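Local coordinates for protein tRNA (guanine-N(1)-)-methyltransferase (Aquifex aeolicus, PDB 1OY5) that probably methylates N1 of guanosine-37 in various tRNAs, with S-adenosyl-L-methionine as the methyl donor, working as a homodimer, at residues A[9-14]-A[39-44]; A[47-52]-A[66-71]; A[93-98]-A[131-136]; A[112-117]-A[141-146]. All coordinates share one frame; numbering follows the deposited sequence.

Overall arrangement
All four contacts belong to one methyltransferase domain built on a five-stranded parallel sheet. Contact 1 pairs strands 36-42 and 6-12 at one side of that sheet; contact 4 sets the end of neighbouring strand 109-114 against helix 143-155, its centre about 10 Å from that of contact 1. Contact 2 packs a loop on the start of helix 67-81, about 12 Å from contact 1 between centres. Contact 3 joins two loops about 12 Å from contact 4 and about 26 Å from contact 2, again between centres. Contacts 1 and 2 close in turn along the chain, whereas the segments of 3 and 4 interleave, bringing together loops that probably hold the methyl donor.

Contact 1: residues A[9-14]-A[39-44]; sequences FVLTIF and YPIDLR
Phe9 lays its ring beside that of Tyr39, barely overlapping it: the planes are within 13° of parallel, but the centroids sit 5.2 Å apart. Both side chains run the same way, CG beside the backbone N, and Phe9 CE1 comes within 3.5 Å of Tyr39 CD2. Ile41 CD1 meets the Phe9 ring at its edge, and Leu11 CD1 packs on Ile41 CB. Val77, Tyr81 and Ile70 of helix 67-81 pack against this layer, while the Tyr39 hydroxyl bonds to Glu37. An alanine at Phe9 would remove the ring that lies beside Tyr39, meets Tyr81 and touches Ile41 CD1, and would probably loosen the packing there.

Three backbone bonds join the strands. Val10 gives its N-H to Tyr39 O and takes one from Ile41 N, 2.8 Å from Val10 O; Thr12 N then points nearly down the C=O axis of Ile41. A fourth, Leu43 N to Thr12 O, follows just past strand 39-42. Thr12 OG1, anti to its own backbone N, receives Phe14 N in an ST turn and also bonds Glu143. Arg44 folds back so that NE reaches the syn lone pair of Asp42 OD2 at 2.8 Å, a salt bridge, with Ile13 O over one guanidinium face. Strands 6-12 and 36-42, joined through helices 15-21 and 25-33, make a parallel beta-alpha-beta crossover at one side of the sheet.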
loop_
_atom_site.group_PDB
_atom_site.type_symbol
_atom_site.label_atom_id
_atom_site.label_comp_id
_atom_site.label_asym_id
_atom_site.label_seq_id
_atom_site.Cartn_x
_atom_site.Cartn_y
_atom_site.Cartn_z
ATOM N N PHE A 9 11.412 12.135 4.541
ATOM C CA PHE A 9 11.242 13.230 3.593
ATOM C C PHE A 9 10.541 12.620 2.400
ATOM O O PHE A 9 11.081 11.749 1.751
ATOM C CB PHE A 9 12.595 13.816 3.234
ATOM C CG PHE A 9 13.333 14.323 4.411
ATOM C CD1 PHE A 9 13.039 15.557 4.941
ATOM C CD2 PHE A 9 14.275 13.543 5.042
ATOM C CE1 PHE A 9 13.701 16.016 6.037
ATOM C CE2 PHE A 9 14.922 13.998 6.168
ATOM C CZ PHE A 9 14.629 15.217 6.662
ATOM N N VAL A 10 9.329 13.053 2.104
ATOM C CA VAL A 10 8.565 12.375 1.056
ATOM C C VAL A 10 8.331 13.297 -0.144
ATOM O O VAL A 10 7.484 14.219 -0.075
ATOM C CB VAL A 10 7.195 11.891 1.592
ATOM C CG1 VAL A 10 6.578 10.988 0.648
ATOM C CG2 VAL A 10 7.352 11.196 2.875
ATOM N N LEU A 11 9.063 13.039 -1.229
ATOM C CA LEU A 11 8.955 13.832 -2.451
ATOM C C LEU A 11 7.728 13.385 -3.203
ATOM O O LEU A 11 7.650 12.278 -3.635
ATOM C CB LEU A 11 10.167 13.638 -3.367
ATOM C CG LEU A 11 11.424 14.473 -3.171
ATOM C CD1 LEU A 11 11.885 14.383 -1.737
ATOM C CD2 LEU A 11 12.497 13.967 -4.121
ATOM N N THR A 12 6.814 14.307 -3.428
ATOM C CA THR A 12 5.554 13.994 -4.058
ATOM C C THR A 12 4.884 15.244 -4.578
ATOM O O THR A 12 5.123 16.330 -4.072
ATOM C CB THR A 12 4.626 13.346 -3.035
ATOM O OG1 THR A 12 3.294 13.346 -3.527
ATOM C CG2 THR A 12 4.473 14.214 -1.840
ATOM N N ILE A 13 4.027 15.072 -5.561
ATOM C CA ILE A 13 3.225 16.156 -6.099
ATOM C C ILE A 13 1.911 16.205 -5.340
ATOM O O ILE A 13 1.122 17.099 -5.579
ATOM C CB ILE A 13 3.001 16.012 -7.633
ATOM C CG1 ILE A 13 2.206 14.765 -7.992
ATOM C CG2 ILE A 13 4.328 15.933 -8.348
ATOM C CD1 ILE A 13 1.866 14.692 -9.463
ATOM N N PHE A 14 1.699 15.267 -4.406
ATOM C CA PHE A 14 0.496 15.228 -3.562
ATOM C C PHE A 14 0.902 15.217 -2.058
ATOM O O PHE A 14 0.678 14.264 -1.299
ATOM C CB PHE A 14 -0.417 14.051 -3.897
ATOM C CG PHE A 14 -0.914 14.032 -5.340
ATOM C CD1 PHE A 14 -1.605 15.108 -5.881
ATOM C CD2 PHE A 14 -0.713 12.902 -6.152
ATOM C CE1 PHE A 14 -2.006 15.068 -7.173
ATOM C CE2 PHE A 14 -1.141 12.867 -7.452
ATOM C CZ PHE A 14 -1.763 13.929 -7.965
ATOM N N TYR A 39 8.193 14.722 6.823
ATOM C CA TYR A 39 8.175 15.950 6.078
ATOM C C TYR A 39 7.758 15.733 4.617
ATOM O O TYR A 39 8.549 15.394 3.769
ATOM C CB TYR A 39 9.555 16.582 6.062
ATOM C CG TYR A 39 10.118 16.938 7.377
ATOM C CD1 TYR A 39 10.004 18.245 7.854
ATOM C CD2 TYR A 39 10.840 16.005 8.133
ATOM C CE1 TYR A 39 10.541 18.609 9.034
ATOM C CE2 TYR A 39 11.378 16.361 9.318
ATOM C CZ TYR A 39 11.228 17.667 9.779
ATOM O OH TYR A 39 11.745 18.059 10.988
ATOM N N PRO A 40 6.519 16.018 4.305
ATOM C CA PRO A 40 6.073 15.975 2.913
ATOM C C PRO A 40 6.738 17.127 2.137
ATOM O O PRO A 40 6.764 18.265 2.589
ATOM C CB PRO A 40 4.567 16.175 3.015
ATOM C CG PRO A 40 4.283 16.649 4.449
ATOM C CD PRO A 40 5.472 16.428 5.254
ATOM N N ILE A 41 7.346 16.820 1.001
ATOM C CA ILE A 41 8.066 17.840 0.229
ATOM C C ILE A 41 7.354 17.914 -1.106
ATOM O O ILE A 41 7.303 16.972 -1.869
ATOM C CB ILE A 41 9.569 17.473 0.042
ATOM C CG1 ILE A 41 10.232 17.044 1.351
ATOM C CG2 ILE A 41 10.305 18.634 -0.526
ATOM C CD1 ILE A 41 10.529 18.173 2.313
ATOM N N ASP A 42 6.742 19.048 -1.332
ATOM C CA ASP A 42 6.022 19.343 -2.536
ATOM C C ASP A 42 6.942 19.573 -3.739
ATOM O O ASP A 42 7.665 20.597 -3.794
ATOM C CB ASP A 42 5.250 20.581 -2.304
ATOM C CG ASP A 42 4.125 20.716 -3.216
ATOM O OD1 ASP A 42 3.202 21.458 -2.780
ATOM O OD2 ASP A 42 4.064 20.147 -4.344
ATOM N N LEU A 43 6.897 18.625 -4.684
ATOM C CA LEU A 43 7.757 18.698 -5.885
ATOM C C LEU A 43 7.600 19.992 -6.667
ATOM O O LEU A 43 8.568 20.535 -7.199
ATOM C CB LEU A 43 7.510 17.561 -6.858
ATOM C CG LEU A 43 8.550 16.474 -6.794
ATOM C CD1 LEU A 43 8.134 15.372 -7.761
ATOM C CD2 LEU A 43 9.949 17.008 -7.142
ATOM N N ARG A 44 6.370 20.447 -6.718
ATOM C CA ARG A 44 6.058 21.651 -7.394
ATOM C C ARG A 44 6.800 22.879 -6.853
ATOM O O ARG A 44 7.188 23.722 -7.650
ATOM C CB ARG A 44 4.546 21.841 -7.401
ATOM C CG ARG A 44 3.832 20.704 -8.155
ATOM C CD ARG A 44 2.364 20.512 -7.799
ATOM N NE ARG A 44 2.153 20.331 -6.347
ATOM C CZ ARG A 44 1.018 20.653 -5.747
ATOM N NH1 ARG A 44 -0.019 21.125 -6.466
ATOM N NH2 ARG A 44 0.894 20.520 -4.446
#

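Contact 2: residues A[47-52]-A[66-71]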
loop_
_atom_site.group_PDB
_atom_site.type_symbol
_atom_site.label_atom_id
_atom_site.label_comp_id
_atom_site.label_asym_id
_atom_site.label_seq_id
_atom_site.Cartn_x
_atom_site.Cartn_y
_atom_site.Cartn_z
ATOM N N ALA A 47 10.210 23.028 -8.481
ATOM C CA ALA A 47 10.354 22.984 -9.910
ATOM C C ALA A 47 10.936 24.352 -10.371
ATOM O O ALA A 47 10.262 25.394 -10.326
ATOM C CB ALA A 47 9.008 22.693 -10.542
ATOM N N PRO A 48 12.181 24.337 -10.812
ATOM C CA PRO A 48 12.826 25.529 -11.349
ATOM C C PRO A 48 11.899 26.332 -12.292
ATOM O O PRO A 48 11.258 27.275 -11.841
ATOM C CB PRO A 48 14.055 24.943 -12.077
ATOM C CG PRO A 48 14.386 23.723 -11.342
ATOM C CD PRO A 48 13.080 23.167 -10.868
ATOM N N LYS A 49 11.849 25.988 -13.571
ATOM C CA LYS A 49 10.932 26.628 -14.511
ATOM C C LYS A 49 9.468 26.157 -14.317
ATOM O O LYS A 49 8.802 25.818 -15.255
ATOM C CB LYS A 49 11.395 26.347 -15.955
ATOM C CG LYS A 49 12.867 26.104 -16.146
ATOM C CD LYS A 49 13.150 25.754 -17.596
ATOM C CE LYS A 49 14.002 24.523 -17.717
ATOM N NZ LYS A 49 14.667 24.462 -19.054
ATOM N N GLY A 50 8.962 26.193 -13.089
ATOM C CA GLY A 50 7.671 25.591 -12.687
ATOM C C GLY A 50 7.120 24.272 -13.262
ATOM O O GLY A 50 5.959 23.963 -13.092
ATOM N N GLN A 51 7.941 23.452 -13.899
ATOM C CA GLN A 51 7.471 22.260 -14.595
ATOM C C GLN A 51 7.859 20.942 -13.909
ATOM O O GLN A 51 9.002 20.620 -13.926
ATOM C CB GLN A 51 8.187 22.314 -15.925
ATOM C CG GLN A 51 7.475 21.828 -17.125
ATOM C CD GLN A 51 8.329 22.090 -18.357
ATOM O OE1 GLN A 51 9.577 21.976 -18.298
ATOM N NE2 GLN A 51 7.684 22.483 -19.464
ATOM N N VAL A 52 6.962 20.146 -13.341
ATOM C CA VAL A 52 7.455 18.905 -12.708
ATOM C C VAL A 52 7.566 17.687 -13.653
ATOM O O VAL A 52 8.475 16.873 -13.499
ATOM C CB VAL A 52 6.688 18.466 -11.444
ATOM C CG1 VAL A 52 6.580 19.588 -10.451
ATOM C CG2 VAL A 52 5.373 17.934 -11.816
ATOM N N LYS A 66 10.394 14.899 -14.198
ATOM C CA LYS A 66 11.675 15.506 -14.562
ATOM C C LYS A 66 12.726 15.410 -13.475
ATOM O O LYS A 66 12.396 15.276 -12.288
ATOM C CB LYS A 66 11.467 16.978 -14.905
ATOM C CG LYS A 66 10.480 17.222 -16.066
ATOM C CD LYS A 66 10.339 18.697 -16.331
ATOM C CE LYS A 66 11.683 19.286 -16.763
ATOM N NZ LYS A 66 11.874 20.546 -16.010
ATOM N N PRO A 67 13.991 15.483 -13.870
ATOM C CA PRO A 67 15.110 15.434 -12.911
ATOM C C PRO A 67 15.307 16.668 -12.040
ATOM O O PRO A 67 15.606 16.554 -10.839
ATOM C CB PRO A 67 16.333 15.261 -13.812
ATOM C CG PRO A 67 15.780 14.878 -15.155
ATOM C CD PRO A 67 14.451 15.508 -15.267
ATOM N N GLU A 68 15.162 17.850 -12.622
ATOM C CA GLU A 68 15.531 19.064 -11.889
ATOM C C GLU A 68 14.906 19.166 -10.514
ATOM O O GLU A 68 15.591 19.355 -9.545
ATOM C CB GLU A 68 15.191 20.321 -12.685
ATOM C CG GLU A 68 15.872 20.361 -14.036
ATOM C CD GLU A 68 14.995 19.850 -15.155
ATOM O OE1 GLU A 68 14.734 20.608 -16.094
ATOM O OE2 GLU A 68 14.563 18.698 -15.070
ATOM N N PRO A 69 13.581 19.081 -10.453
ATOM C CA PRO A 69 12.852 19.322 -9.205
ATOM C C PRO A 69 13.199 18.316 -8.129
ATOM O O PRO A 69 13.330 18.670 -6.950
ATOM C CB PRO A 69 11.384 19.230 -9.632
ATOM C CG PRO A 69 11.404 19.406 -11.075
ATOM C CD PRO A 69 12.674 18.814 -11.581
ATOM N N ILE A 70 13.351 17.062 -8.523
ATOM C CA ILE A 70 13.788 16.040 -7.574
ATOM C C ILE A 70 15.222 16.300 -7.089
ATOM O O ILE A 70 15.525 16.114 -5.925
ATOM C CB ILE A 70 13.646 14.653 -8.189
ATOM C CG1 ILE A 70 12.164 14.312 -8.361
ATOM C CG2 ILE A 70 14.365 13.591 -7.333
ATOM C CD1 ILE A 70 11.975 13.051 -9.119
ATOM N N TYR A 71 16.110 16.722 -7.978
ATOM C CA TYR A 71 17.503 16.997 -7.574
ATOM C C TYR A 71 17.561 18.221 -6.646
ATOM O O TYR A 71 18.267 18.245 -5.642
ATOM C CB TYR A 71 18.402 17.194 -8.795
ATOM C CG TYR A 71 19.152 15.951 -9.170
ATOM C CD1 TYR A 71 20.281 15.555 -8.458
ATOM C CD2 TYR A 71 18.739 15.159 -10.227
ATOM C CE1 TYR A 71 20.981 14.409 -8.798
ATOM C CE2 TYR A 71 19.431 14.010 -10.574
ATOM C CZ TYR A 71 20.557 13.650 -9.851
ATOM O OH TYR A 71 21.231 12.519 -10.194
#
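The side chain of Lys66 wraps over two carbonyls of the loop opposite: its CG sits 3.3 Å from Val52 O, and its CD 3.4 Å from Gln51 O. Its backbone N-H gives Val52 O a straight bond of 2.8 Å that lies in the carbonyl plane. The Lys66 side chain bends at chi3 and chi4, which swings NZ round to 2.9 Å from Glu68 OE1, a salt bridge entered from above the carboxylate plane. Gln51 OE1 lies nearby as well, 3.5 Å from Lys66 NZ, with the two side chains crossing obliquely.

Prolines make the apolar half. Pro48 brings CG onto the CB of Glu68, at 3.7 Å, and crosses Pro69 at about a right angle, while Pro69 CG rests 3.9 Å from Ala47 CA. Lys49, the centre of an inverse gamma turn, holds its ammonium near Glu68 and Lys66 without touching either.

One shell out, Leu43 packs on Pro69, and Tyr71 OH bonds Arg123 O. Pro185 of the second subunit packs on both Lys66 and Glu68. An alanine at Lys66 would remove the ammonium that pairs with Glu68 and the arm beyond CB, and would probably leave the carboxylate less well held and the carbonyls of Gln51 and Val52 less well packed. The Val52 to Lys66 bond adjoins the short antiparallel pair 53-54 and 64-65, so this is the base of a beta hairpin running into a helix, with prolines in its first turn, at the dimer interface.

Contact 3: residues A[93-98]-A[131-136]; sequences GEKLNQ and EISLGD
Lys95 stretches CG anti to its backbone N (chi1 -179°), then kinks at chi3, so that the chain arches over the Leu134 carbonyl: both CB and CE of Lys95 lie 3.4 Å from Leu134 O. The bend leaves CE and NZ of Lys95 near Asp136, but at 4.3 Å from Lys95 NZ to Asp136 OD1 there is no salt bridge. Ser133 takes the crowded position between backbone N and carbonyl carbon (chi1 59°), which sets its OG beside Lys95 CB.

Glu94 adopts the same crowded first torsion (44°). Its CB points away from the opposing loop, but the turn at chi2 brings the carboxylate back until OE2 is 3.9 Å from Gly135 CA. Ile132 splits its branches: CG2, anti to the backbone N, presses on the Gly93 carbonyl at 3.4 Å from Gly93 O, while CD1 reaches Leu96 CB at 4.1 Å.

The two glycines let the backbones come this close. A CB on Gly93 would run into Ile132 O, and one on Gly135 into Glu94 O. Phe137 of the second subunit packs on Leu96, and Asp136 in turn lies against Leu96 of that subunit. Leu134, Gly135 and Asp136 probably bind S-adenosyl-L-methionine; at the dimer interface, the contact sets the 93-96 loop against this probable cofactor loop, consistent with the knotted SPOUT methyltransferases.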
loop_
_atom_site.group_PDB
_atom_site.type_symbol
_atom_site.label_atom_id
_atom_site.label_comp_id
_atom_site.label_asym_id
_atom_site.label_seq_id
_atom_site.Cartn_x
_atom_site.Cartn_y
_atom_site.Cartn_z
ATOM N N GLY A 93 5.931 -0.455 -8.266
ATOM C CA GLY A 93 6.817 -1.084 -7.299
ATOM C C GLY A 93 6.282 -1.141 -5.883
ATOM O O GLY A 93 6.220 -0.094 -5.204
ATOM N N GLU A 94 5.899 -2.358 -5.454
ATOM C CA GLU A 94 5.391 -2.588 -4.109
ATOM C C GLU A 94 5.607 -3.985 -3.605
ATOM O O GLU A 94 4.657 -4.752 -3.478
ATOM C CB GLU A 94 3.918 -2.293 -4.049
ATOM C CG GLU A 94 3.150 -2.837 -5.215
ATOM C CD GLU A 94 3.406 -2.083 -6.506
ATOM O OE1 GLU A 94 3.849 -0.920 -6.464
ATOM O OE2 GLU A 94 3.156 -2.667 -7.571
ATOM N N LYS A 95 6.856 -4.330 -3.314
ATOM C CA LYS A 95 7.167 -5.642 -2.745
ATOM C C LYS A 95 8.363 -5.538 -1.787
ATOM O O LYS A 95 9.477 -5.943 -2.141
ATOM C CB LYS A 95 7.464 -6.654 -3.833
ATOM C CG LYS A 95 7.778 -8.060 -3.276
ATOM C CD LYS A 95 8.508 -8.961 -4.271
ATOM C CE LYS A 95 7.722 -9.184 -5.537
ATOM N NZ LYS A 95 8.412 -10.196 -6.434
ATOM N N LEU A 96 8.118 -4.968 -0.603
ATOM C CA LEU A 96 9.076 -4.867 0.498
ATOM C C LEU A 96 8.787 -5.970 1.533
ATOM O O LEU A 96 7.842 -6.730 1.373
ATOM C CB LEU A 96 8.951 -3.489 1.164
ATOM C CG LEU A 96 7.536 -3.090 1.559
ATOM C CD1 LEU A 96 7.528 -1.852 2.378
ATOM C CD2 LEU A 96 6.650 -2.887 0.338
ATOM N N ASN A 97 9.570 -6.037 2.605
ATOM C CA ASN A 97 9.397 -7.072 3.618
ATOM C C ASN A 97 9.869 -6.656 5.025
ATOM O O ASN A 97 10.521 -5.641 5.180
ATOM C CB ASN A 97 10.144 -8.306 3.155
ATOM C CG ASN A 97 11.342 -7.948 2.300
ATOM O OD1 ASN A 97 11.195 -7.478 1.157
ATOM N ND2 ASN A 97 12.530 -8.122 2.855
ATOM N N GLN A 98 9.540 -7.435 6.054
ATOM C CA GLN A 98 9.888 -7.050 7.410
ATOM C C GLN A 98 11.368 -6.901 7.515
ATOM O O GLN A 98 11.863 -6.349 8.491
ATOM C CB GLN A 98 9.441 -8.079 8.435
ATOM C CG GLN A 98 8.155 -7.772 9.184
ATOM C CD GLN A 98 8.064 -6.349 9.731
ATOM O OE1 GLN A 98 7.728 -5.449 9.019
ATOM N NE2 GLN A 98 8.328 -6.176 11.011
ATOM N N GLU A 131 15.639 0.708 -4.432
ATOM C CA GLU A 131 14.449 0.775 -5.238
ATOM C C GLU A 131 13.487 -0.318 -4.844
ATOM O O GLU A 131 13.848 -1.458 -4.839
ATOM C CB GLU A 131 14.804 0.638 -6.703
ATOM C CG GLU A 131 13.629 0.978 -7.578
ATOM C CD GLU A 131 14.034 1.278 -9.001
ATOM O OE1 GLU A 131 13.233 1.969 -9.692
ATOM O OE2 GLU A 131 15.139 0.819 -9.405
ATOM N N ILE A 132 12.264 0.048 -4.471
ATOM C CA ILE A 132 11.230 -0.929 -4.135
ATOM C C ILE A 132 10.838 -1.718 -5.387
ATOM O O ILE A 132 10.089 -1.219 -6.252
ATOM C CB ILE A 132 9.995 -0.217 -3.559
ATOM C CG1 ILE A 132 10.328 0.463 -2.230
ATOM C CG2 ILE A 132 8.855 -1.191 -3.355
ATOM C CD1 ILE A 132 10.630 -0.477 -1.122
ATOM N N SER A 133 11.333 -2.952 -5.474
ATOM C CA SER A 133 11.065 -3.850 -6.595
ATOM C C SER A 133 9.609 -3.984 -7.040
ATOM O O SER A 133 8.693 -3.787 -6.265
ATOM C CB SER A 133 11.495 -5.238 -6.164
ATOM O OG SER A 133 10.753 -5.596 -4.995
ATOM N N LEU A 134 9.423 -4.402 -8.287
ATOM C CA LEU A 134 8.099 -4.626 -8.877
ATOM C C LEU A 134 7.277 -5.453 -7.915
ATOM O O LEU A 134 7.845 -6.225 -7.146
ATOM C CB LEU A 134 8.210 -5.382 -10.197
ATOM C CG LEU A 134 8.989 -4.777 -11.369
ATOM C CD1 LEU A 134 10.488 -4.805 -11.141
ATOM C CD2 LEU A 134 8.663 -5.551 -12.648
ATOM N N GLY A 135 5.950 -5.345 -7.989
ATOM C CA GLY A 135 5.092 -6.041 -7.041
ATOM C C GLY A 135 3.900 -6.876 -7.512
ATOM O O GLY A 135 3.198 -7.407 -6.660
ATOM N N ASP A 136 3.628 -6.996 -8.805
ATOM C CA ASP A 136 2.488 -7.827 -9.265
ATOM C C ASP A 136 1.181 -7.112 -9.550
ATOM O O ASP A 136 0.243 -7.741 -10.005
ATOM C CB ASP A 136 2.151 -8.916 -8.250
ATOM C CG ASP A 136 3.166 -10.039 -8.225
ATOM O OD1 ASP A 136 4.365 -9.782 -7.973
ATOM O OD2 ASP A 136 2.849 -11.216 -8.426
#

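Contact 4: residues A[112-117]-A[141-146]; sequences IICGRY and GGEIVA
Arg116 and Glu143 cross at about a right angle, their flat ends turned 68° against each other. Arg116, bent at chi2 and chi3, curls back so that NH1 lies 2.9 Å from Glu143 OE2, a salt bridge. That oxygen sits at the guanidinium edge, near its plane, yet is itself met from above the carboxylate plane. The other oxygen, Glu143 OE1, bonds the hydroxyl of Thr12, so both carboxylate oxygens have a partner. Although the site is buried, the nearby guanidinium is likely to favour an ionised Glu143.

Gly141 passes beside the guanidinium, its CA 3.3 Å from Arg116 NH1; a CB there would strike NH1, and one on Gly142 would strike Gly115 N. Gly142 gives its N-H to Gly115 O at 3.1 Å.

Back along the strand, Cys114 and Ile112 both point at the helix and converge on one methyl: Ala146 CB is 3.7 Å from Cys114 SG and 3.8 Å from Ile112 CG2. Val10 of the neighbouring strand packs on Cys114 and Ala146 too. Strand 109-114 thus packs on the first turn of helix 143-155 through Ala146, and just past the strand lies Gly115, which probably binds S-adenosyl-L-methionine, consistent with the trefoil-knot cofactor site of SPOUT methyltransferases.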
loop_
_atom_site.group_PDB
_atom_site.type_symbol
_atom_site.label_atom_id
_atom_site.label_comp_id
_atom_site.label_asym_id
_atom_site.label_seq_id
_atom_site.Cartn_x
_atom_site.Cartn_y
_atom_site.Cartn_z
ATOM N N ILE A 112 12.024 9.517 0.410
ATOM C CA ILE A 112 11.307 8.615 -0.468
ATOM C C ILE A 112 10.783 9.416 -1.634
ATOM O O ILE A 112 10.007 10.331 -1.460
ATOM C CB ILE A 112 10.137 7.983 0.259
ATOM C CG1 ILE A 112 10.609 7.211 1.477
ATOM C CG2 ILE A 112 9.393 7.063 -0.668
ATOM C CD1 ILE A 112 9.447 6.777 2.355
ATOM N N ILE A 113 11.225 9.067 -2.828
ATOM C CA ILE A 113 10.821 9.755 -4.035
ATOM C C ILE A 113 9.611 9.005 -4.562
ATOM O O ILE A 113 9.759 7.854 -4.935
ATOM C CB ILE A 113 11.952 9.708 -5.083
ATOM C CG1 ILE A 113 13.213 10.381 -4.546
ATOM C CG2 ILE A 113 11.534 10.430 -6.348
ATOM C CD1 ILE A 113 14.381 10.296 -5.425
ATOM N N CYS A 114 8.435 9.662 -4.602
ATOM C CA CYS A 114 7.220 9.009 -5.028
ATOM C C CYS A 114 7.089 9.069 -6.541
ATOM O O CYS A 114 6.975 10.109 -7.097
ATOM C CB CYS A 114 5.992 9.615 -4.343
ATOM S SG CYS A 114 5.940 9.427 -2.552
ATOM N N GLY A 115 7.120 7.930 -7.210
ATOM C CA GLY A 115 6.968 7.907 -8.654
ATOM C C GLY A 115 5.571 8.308 -9.134
ATOM O O GLY A 115 4.600 8.428 -8.339
ATOM N N ARG A 116 5.492 8.583 -10.438
ATOM C CA ARG A 116 4.243 8.934 -11.107
ATOM C C ARG A 116 4.375 8.750 -12.598
ATOM O O ARG A 116 5.476 8.672 -13.141
ATOM C CB ARG A 116 3.878 10.391 -10.892
ATOM C CG ARG A 116 3.891 10.881 -9.475
ATOM C CD ARG A 116 2.666 10.483 -8.655
ATOM N NE ARG A 116 1.390 10.654 -9.332
ATOM C CZ ARG A 116 0.266 10.145 -8.863
ATOM N NH1 ARG A 116 0.255 9.491 -7.703
ATOM N NH2 ARG A 116 -0.867 10.301 -9.524
ATOM N N TYR A 117 3.230 8.703 -13.267
ATOM C CA TYR A 117 3.188 8.623 -14.736
ATOM C C TYR A 117 4.003 7.450 -15.317
ATOM O O TYR A 117 3.955 6.333 -14.826
ATOM C CB TYR A 117 3.623 9.987 -15.332
ATOM C CG TYR A 117 2.875 11.148 -14.685
ATOM C CD1 TYR A 117 3.549 12.156 -13.997
ATOM C CD2 TYR A 117 1.483 11.188 -14.707
ATOM C CE1 TYR A 117 2.871 13.169 -13.384
ATOM C CE2 TYR A 117 0.789 12.205 -14.087
ATOM C CZ TYR A 117 1.487 13.196 -13.421
ATOM O OH TYR A 117 0.756 14.201 -12.820
ATOM N N GLY A 141 0.717 5.833 -8.581
ATOM C CA GLY A 141 1.800 6.583 -7.966
ATOM C C GLY A 141 2.354 5.920 -6.716
ATOM O O GLY A 141 1.722 5.018 -6.150
ATOM N N GLY A 142 3.509 6.418 -6.264
ATOM C CA GLY A 142 4.259 5.877 -5.132
ATOM C C GLY A 142 3.841 6.345 -3.772
ATOM O O GLY A 142 4.394 5.944 -2.770
ATOM N N GLU A 143 2.852 7.205 -3.712
ATOM C CA GLU A 143 2.400 7.717 -2.430
ATOM C C GLU A 143 2.007 6.596 -1.457
ATOM O O GLU A 143 2.401 6.583 -0.324
ATOM C CB GLU A 143 1.226 8.672 -2.634
ATOM C CG GLU A 143 1.634 10.035 -3.059
ATOM C CD GLU A 143 2.077 10.161 -4.506
ATOM O OE1 GLU A 143 2.619 11.223 -4.844
ATOM O OE2 GLU A 143 1.880 9.271 -5.342
ATOM N N ILE A 144 1.166 5.693 -1.911
ATOM C CA ILE A 144 0.682 4.584 -1.105
ATOM C C ILE A 144 1.811 3.675 -0.591
ATOM O O ILE A 144 1.700 3.073 0.475
ATOM C CB ILE A 144 -0.328 3.762 -1.975
ATOM C CG1 ILE A 144 -1.670 4.475 -2.021
ATOM C CG2 ILE A 144 -0.535 2.412 -1.445
ATOM C CD1 ILE A 144 -2.594 3.947 -3.124
ATOM N N VAL A 145 2.892 3.582 -1.344
ATOM C CA VAL A 145 3.996 2.726 -0.977
ATOM C C VAL A 145 4.847 3.456 0.013
ATOM O O VAL A 145 5.424 2.862 0.943
ATOM C CB VAL A 145 4.801 2.273 -2.191
ATOM C CG1 VAL A 145 6.098 1.629 -1.768
ATOM C CG2 VAL A 145 3.952 1.273 -3.024
ATOM N N ALA A 146 4.889 4.760 -0.156
ATOM C CA ALA A 146 5.634 5.587 0.782
ATOM C C ALA A 146 4.976 5.492 2.143
ATOM O O ALA A 146 5.668 5.369 3.169
ATOM C CB ALA A 146 5.670 7.044 0.309
#